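Local coordinates for RidA family protein (Mycobacterium tuberculosis, PDB 3I7T) that is of unknown function but forms a homotrimer and belongs to the YjgF/YER057c/UK114 (RidA) family, at residues L63-T69 / F90-V96; D40-T45 / R78-V82. One frame throughout, in Å; residues are numbered along the deposited sequence.

Contact 1: residues L63-T69 / F90-V96; sequences LADVVRT and FGKIRPV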
loop_
_atom_site.group_PDB
_atom_site.type_symbol
_atom_site.label_atom_id
_atom_site.label_comp_id
_atom_site.label_asym_id
_atom_site.label_seq_id
_atom_site.Cartn_x
_atom_site.Cartn_y
_atom_site.Cartn_z
ATOM N N LEU A 63 -9.235 -3.594 16.612
ATOM C CA LEU A 63 -7.791 -3.603 16.356
ATOM C C LEU A 63 -7.206 -5.014 16.264
ATOM O O LEU A 63 -6.254 -5.243 15.520
ATOM C CB LEU A 63 -7.052 -2.805 17.427
ATOM C CG LEU A 63 -7.380 -1.318 17.340
ATOM C CD1 LEU A 63 -6.846 -0.580 18.568
ATOM C CD2 LEU A 63 -6.790 -0.746 16.052
ATOM N N ALA A 64 -7.748 -5.946 17.046
ATOM C CA ALA A 64 -7.288 -7.345 17.028
ATOM C C ALA A 64 -7.494 -8.025 15.668
ATOM O O ALA A 64 -6.981 -9.125 15.430
ATOM C CB ALA A 64 -7.987 -8.135 18.116
ATOM N N ASP A 65 -8.255 -7.393 14.781
ATOM C CA ASP A 65 -8.476 -7.970 13.447
ATOM C C ASP A 65 -7.472 -7.452 12.408
ATOM O O ASP A 65 -7.369 -7.996 11.298
ATOM C CB ASP A 65 -9.901 -7.702 12.948
ATOM C CG ASP A 65 -10.948 -8.390 13.768
ATOM O OD1 ASP A 65 -10.780 -9.584 14.070
ATOM O OD2 ASP A 65 -11.954 -7.732 14.096
ATOM N N VAL A 66 -6.760 -6.390 12.770
ATOM C CA VAL A 66 -5.822 -5.727 11.864
ATOM C C VAL A 66 -4.617 -6.637 11.523
ATOM O O VAL A 66 -3.946 -7.159 12.421
ATOM C CB VAL A 66 -5.358 -4.380 12.475
ATOM C CG1 VAL A 66 -4.176 -3.793 11.682
ATOM C CG2 VAL A 66 -6.541 -3.413 12.561
ATOM N N VAL A 67 -4.375 -6.860 10.235
ATOM C CA VAL A 67 -3.282 -7.733 9.814
ATOM C C VAL A 67 -2.144 -6.910 9.236
ATOM O O VAL A 67 -0.995 -7.373 9.186
ATOM C CB VAL A 67 -3.721 -8.797 8.764
ATOM C CG1 VAL A 67 -4.730 -9.812 9.378
ATOM C CG2 VAL A 67 -4.297 -8.130 7.512
ATOM N N ARG A 68 -2.468 -5.703 8.785
ATOM C CA ARG A 68 -1.462 -4.798 8.230
ATOM C C ARG A 68 -1.728 -3.333 8.558
ATOM O O ARG A 68 -2.866 -2.856 8.454
ATOM C CB ARG A 68 -1.340 -4.951 6.702
ATOM C CG ARG A 68 -0.338 -3.932 6.103
ATOM C CD ARG A 68 -0.329 -3.842 4.562
ATOM N NE ARG A 68 -0.022 -5.089 3.856
ATOM C CZ ARG A 68 1.210 -5.530 3.584
ATOM N NH1 ARG A 68 2.286 -4.865 4.004
ATOM N NH2 ARG A 68 1.376 -6.661 2.912
ATOM N N THR A 69 -0.676 -2.620 8.956
ATOM C CA THR A 69 -0.704 -1.157 8.966
ATOM C C THR A 69 0.374 -0.638 8.017
ATOM O O THR A 69 1.323 -1.353 7.675
ATOM C CB THR A 69 -0.475 -0.559 10.366
ATOM O OG1 THR A 69 0.762 -1.057 10.893
ATOM C CG2 THR A 69 -1.607 -0.917 11.325
ATOM N N PHE A 90 -0.489 -2.131 19.405
ATOM C CA PHE A 90 -0.398 -3.429 18.728
ATOM C C PHE A 90 0.652 -4.409 19.257
ATOM O O PHE A 90 1.034 -5.337 18.553
ATOM C CB PHE A 90 -0.146 -3.226 17.235
ATOM C CG PHE A 90 -1.298 -2.610 16.485
ATOM C CD1 PHE A 90 -2.453 -3.343 16.223
ATOM C CD2 PHE A 90 -1.200 -1.313 15.994
ATOM C CE1 PHE A 90 -3.506 -2.792 15.496
ATOM C CE2 PHE A 90 -2.234 -0.750 15.270
ATOM C CZ PHE A 90 -3.403 -1.496 15.015
ATOM N N GLY A 91 1.109 -4.214 20.488
ATOM C CA GLY A 91 2.125 -5.079 21.065
ATOM C C GLY A 91 1.759 -6.552 21.087
ATOM O O GLY A 91 2.617 -7.409 20.859
ATOM N N LYS A 92 0.495 -6.857 21.368
ATOM C CA LYS A 92 0.047 -8.258 21.369
ATOM C C LYS A 92 -0.369 -8.700 19.966
ATOM O O LYS A 92 -0.005 -9.783 19.502
ATOM C CB LYS A 92 -1.130 -8.443 22.320
ATOM C CG LYS A 92 -0.998 -7.683 23.630
ATOM C CD LYS A 92 -2.365 -7.403 24.280
ATOM C CE LYS A 92 -3.182 -6.361 23.492
ATOM N NZ LYS A 92 -3.896 -6.934 22.321
ATOM N N ILE A 93 -1.126 -7.841 19.297
ATOM C CA ILE A 93 -1.701 -8.137 17.990
ATOM C C ILE A 93 -0.639 -8.305 16.892
ATOM O O ILE A 93 -0.625 -9.313 16.158
ATOM C CB ILE A 93 -2.717 -7.044 17.619
ATOM C CG1 ILE A 93 -3.822 -6.990 18.694
ATOM C CG2 ILE A 93 -3.261 -7.277 16.217
ATOM C CD1 ILE A 93 -4.442 -5.583 18.932
ATOM N N ARG A 94 0.223 -7.326 16.784
ATOM C CA ARG A 94 1.379 -7.386 15.927
ATOM C C ARG A 94 1.036 -7.622 14.452
ATOM O O ARG A 94 1.434 -8.607 13.894
ATOM C CB ARG A 94 2.315 -8.458 16.398
ATOM C CG ARG A 94 3.231 -8.012 17.328
ATOM C CD ARG A 94 3.511 -9.038 18.265
ATOM N N PRO A 95 0.306 -6.716 13.850
ATOM C CA PRO A 95 0.112 -6.795 12.422
ATOM C C PRO A 95 1.472 -6.552 11.770
ATOM O O PRO A 95 2.412 -6.152 12.459
ATOM C CB PRO A 95 -0.817 -5.608 12.152
ATOM C CG PRO A 95 -0.362 -4.569 13.152
ATOM C CD PRO A 95 -0.004 -5.377 14.389
ATOM N N VAL A 96 1.606 -6.806 10.473
ATOM C CA VAL A 96 2.814 -6.353 9.764
ATOM C C VAL A 96 2.713 -4.840 9.562
ATOM O O VAL A 96 1.609 -4.292 9.560
ATOM C CB VAL A 96 2.978 -7.065 8.413
ATOM C CG1 VAL A 96 2.803 -8.593 8.597
ATOM C CG2 VAL A 96 1.974 -6.495 7.381
#
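V96 lies against R68 in a single bridge, its N hydrogen-bonded to V67 O at 3.0 Å while its O accepts T69 N at 2.9 Å. The second bond is nearly straight, 168° at the hydrogen, and T69 N meets the V96 carbonyl almost head-on; in the first, V96 N sits above the plane of the V67 carbonyl. The C-H of R68 CA also leans on V96 O. Beside this polar seam, with V96 CG1 anti to the carbonyl carbon (chi1 -49°), V96 CG2 is left between N and C, packs on R68 CG at 3.7 Å and reaches over one face of the guanidinium. The head of R68 then goes on to D117 of the second subunit in a salt bridge, with V31 O of that subunit taking NH1. P95 sets CB against V67 O and, at 3.8 Å, against V66 CG1, while its CG lies over one face of the F90 ring, off toward the rim. The F90 ring reaches across to segment 63-69: L63 CD2 touches F90 CZ at 3.6 Å and V66 CB approaches F90 CE1, both obliquely, while L63 O lies at the ring edge, in plane. T69 and F90 approach from opposite directions, T69 CG2 meeting F90 CE2 obliquely. Further along, I93 CD1 packs on A64 N and on L63 CB, looser at 4.1 Å. T69 OG1 is hydrogen-bonded to H86 NE2 of helix 79-90. V67 and R68 both face D117 of their own chain, a classic beta bulge in strand 66-73 against strand 112-119. Helix 41-58 packs on L63 and V66 through L56 and on F90 through L49, while the loop after F90 lies between strand 66-73 and the second subunit, whose S20 takes R94 O.

Contact 2: residues D40-T45 / R78-V82; sequences DIAAQT and RWREV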
loop_
_atom_site.group_PDB
_atom_site.type_symbol
_atom_site.label_atom_id
_atom_site.label_comp_id
_atom_site.label_asym_id
_atom_site.label_seq_id
_atom_site.Cartn_x
_atom_site.Cartn_y
_atom_site.Cartn_z
ATOM N N ASP A 40 1.956 17.364 17.904
ATOM C CA ASP A 40 3.230 16.706 17.619
ATOM C C ASP A 40 3.048 15.255 17.191
ATOM O O ASP A 40 1.960 14.695 17.320
ATOM C CB ASP A 40 4.174 16.793 18.818
ATOM C CG ASP A 40 5.640 16.570 18.435
ATOM O OD1 ASP A 40 6.487 16.584 19.360
ATOM O OD2 ASP A 40 5.959 16.389 17.222
ATOM N N ILE A 41 4.117 14.648 16.686
ATOM C CA ILE A 41 3.971 13.356 16.044
ATOM C C ILE A 41 3.344 12.295 16.946
ATOM O O ILE A 41 2.488 11.544 16.495
ATOM C CB ILE A 41 5.266 12.860 15.327
ATOM C CG1 ILE A 41 4.870 12.076 14.055
ATOM C CG2 ILE A 41 6.177 12.075 16.280
ATOM C CD1 ILE A 41 6.025 11.415 13.307
ATOM N N ALA A 42 3.723 12.241 18.217
ATOM C CA ALA A 42 3.113 11.253 19.106
ATOM C C ALA A 42 1.597 11.427 19.197
ATOM O O ALA A 42 0.863 10.474 19.010
ATOM C CB ALA A 42 3.736 11.291 20.492
ATOM N N ALA A 43 1.134 12.642 19.488
ATOM C CA ALA A 43 -0.301 12.879 19.644
ATOM C C ALA A 43 -1.065 12.558 18.364
ATOM O O ALA A 43 -2.160 11.994 18.404
ATOM C CB ALA A 43 -0.551 14.315 20.069
ATOM N N GLN A 44 -0.487 12.932 17.224
ATOM C CA GLN A 44 -1.099 12.676 15.921
ATOM C C GLN A 44 -1.182 11.187 15.624
ATOM O O GLN A 44 -2.178 10.716 15.076
ATOM C CB GLN A 44 -0.325 13.393 14.818
ATOM C CG GLN A 44 -0.489 14.919 14.859
ATOM C CD GLN A 44 -0.006 15.574 13.578
ATOM O OE1 GLN A 44 0.330 14.894 12.600
ATOM N NE2 GLN A 44 0.043 16.901 13.578
ATOM N N THR A 45 -0.142 10.437 15.983
ATOM C CA THR A 45 -0.209 8.977 15.826
ATOM C C THR A 45 -1.314 8.363 16.691
ATOM O O THR A 45 -2.087 7.537 16.222
ATOM C CB THR A 45 1.138 8.318 16.159
ATOM O OG1 THR A 45 2.162 8.984 15.421
ATOM C CG2 THR A 45 1.118 6.864 15.751
ATOM N N ARG A 78 12.058 10.509 13.331
ATOM C CA ARG A 78 11.213 10.460 14.522
ATOM C C ARG A 78 10.435 9.145 14.625
ATOM O O ARG A 78 9.386 9.090 15.254
ATOM C CB ARG A 78 10.258 11.659 14.556
ATOM C CG ARG A 78 10.966 13.010 14.604
ATOM C CD ARG A 78 9.994 14.155 14.874
ATOM N NE ARG A 78 9.193 14.494 13.692
ATOM C CZ ARG A 78 8.190 15.373 13.682
ATOM N NH1 ARG A 78 7.840 16.014 14.799
ATOM N NH2 ARG A 78 7.540 15.609 12.557
ATOM N N TRP A 79 10.974 8.083 14.027
ATOM C CA TRP A 79 10.278 6.797 13.971
ATOM C C TRP A 79 9.968 6.216 15.343
ATOM O O TRP A 79 9.004 5.468 15.495
ATOM C CB TRP A 79 11.049 5.775 13.123
ATOM C CG TRP A 79 12.342 5.302 13.733
ATOM C CD1 TRP A 79 13.581 5.852 13.561
ATOM C CD2 TRP A 79 12.522 4.176 14.600
ATOM N NE1 TRP A 79 14.521 5.139 14.270
ATOM C CE2 TRP A 79 13.898 4.108 14.919
ATOM C CE3 TRP A 79 11.655 3.225 15.147
ATOM C CZ2 TRP A 79 14.428 3.125 15.757
ATOM C CZ3 TRP A 79 12.188 2.244 15.982
ATOM C CH2 TRP A 79 13.564 2.209 16.280
ATOM N N ARG A 80 10.776 6.556 16.341
ATOM C CA ARG A 80 10.568 6.005 17.674
ATOM C C ARG A 80 9.356 6.551 18.397
ATOM O O ARG A 80 8.688 5.816 19.104
ATOM C CB ARG A 80 11.811 6.173 18.535
ATOM C CG ARG A 80 12.660 4.933 18.550
ATOM C CD ARG A 80 13.790 5.031 19.550
ATOM N NE ARG A 80 14.702 3.909 19.362
ATOM C CZ ARG A 80 14.432 2.663 19.743
ATOM N NH1 ARG A 80 13.281 2.383 20.345
ATOM N NH2 ARG A 80 15.315 1.698 19.522
ATOM N N GLU A 81 9.078 7.839 18.225
ATOM C CA GLU A 81 7.901 8.456 18.816
ATOM C C GLU A 81 6.653 7.786 18.252
ATOM O O GLU A 81 5.680 7.547 18.971
ATOM C CB GLU A 81 7.872 9.967 18.526
ATOM C CG GLU A 81 8.711 10.842 19.477
ATOM C CD GLU A 81 8.350 12.349 19.399
ATOM O OE1 GLU A 81 7.283 12.780 19.930
ATOM O OE2 GLU A 81 9.153 13.107 18.807
ATOM N N VAL A 82 6.691 7.484 16.956
ATOM C CA VAL A 82 5.564 6.859 16.276
ATOM C C VAL A 82 5.461 5.390 16.670
ATOM O O VAL A 82 4.395 4.914 17.056
ATOM C CB VAL A 82 5.689 6.984 14.740
ATOM C CG1 VAL A 82 4.541 6.281 14.055
ATOM C CG2 VAL A 82 5.706 8.431 14.344
#
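I41 drives its side chain into the start of helix 79-90, and here the packing is close: I41 CG2 rests on E81 CB at 3.5 Å, while I41 CG1 lies beside V82 CG2. One turn on, T45 closes the inner side, its OG1 3.7 Å from V82 CG2 and its methyl against V82 CG1. The T45 hydroxyl lies beside its own backbone N (chi1 -51°), which lets it donate to I41 O at 2.8 Å; T45 N reaches the same oxygen from the other face. V73 and I71 of strand 66-73 back this apolar side. Toward solvent the contact is looser and charged. D40 OD2 forms a salt bridge with R78 NH1 at 3.1 Å, the carboxylate and guanidinium planes 35° apart, and that same oxygen accepts I41 N. I41 CB sits over one face of the guanidinium. E81 OE1 stands 3.9 Å from D40 OD1, a like-charge approach that R78 probably eases, with A42 CB alongside. Two helix starts brought together on one face of a mixed beta sheet, apolar beneath and ionic on the solvent side, fit the alpha+beta, chorismate mutase-like fold of the YjgF family.

Overall arrangement
Contact 2 joins helix 41-58 to the first turn of helix 79-90; contact 1 joins strand 66-73 and the turn before it to the end of helix 79-90 and the loop that follows. Their centres are 18 Å apart and their nearest atoms about 8 Å, so they do not touch. Contact 1 is the more buried, knit by backbone bonds and an aromatic ring and leaning on the second subunit along much of its length. Contact 2 is only partly buried: it has no hydrogen bond between its segments and relies on aliphatic packing and one salt bridge, and the second subunit reaches it only through W79 and R80.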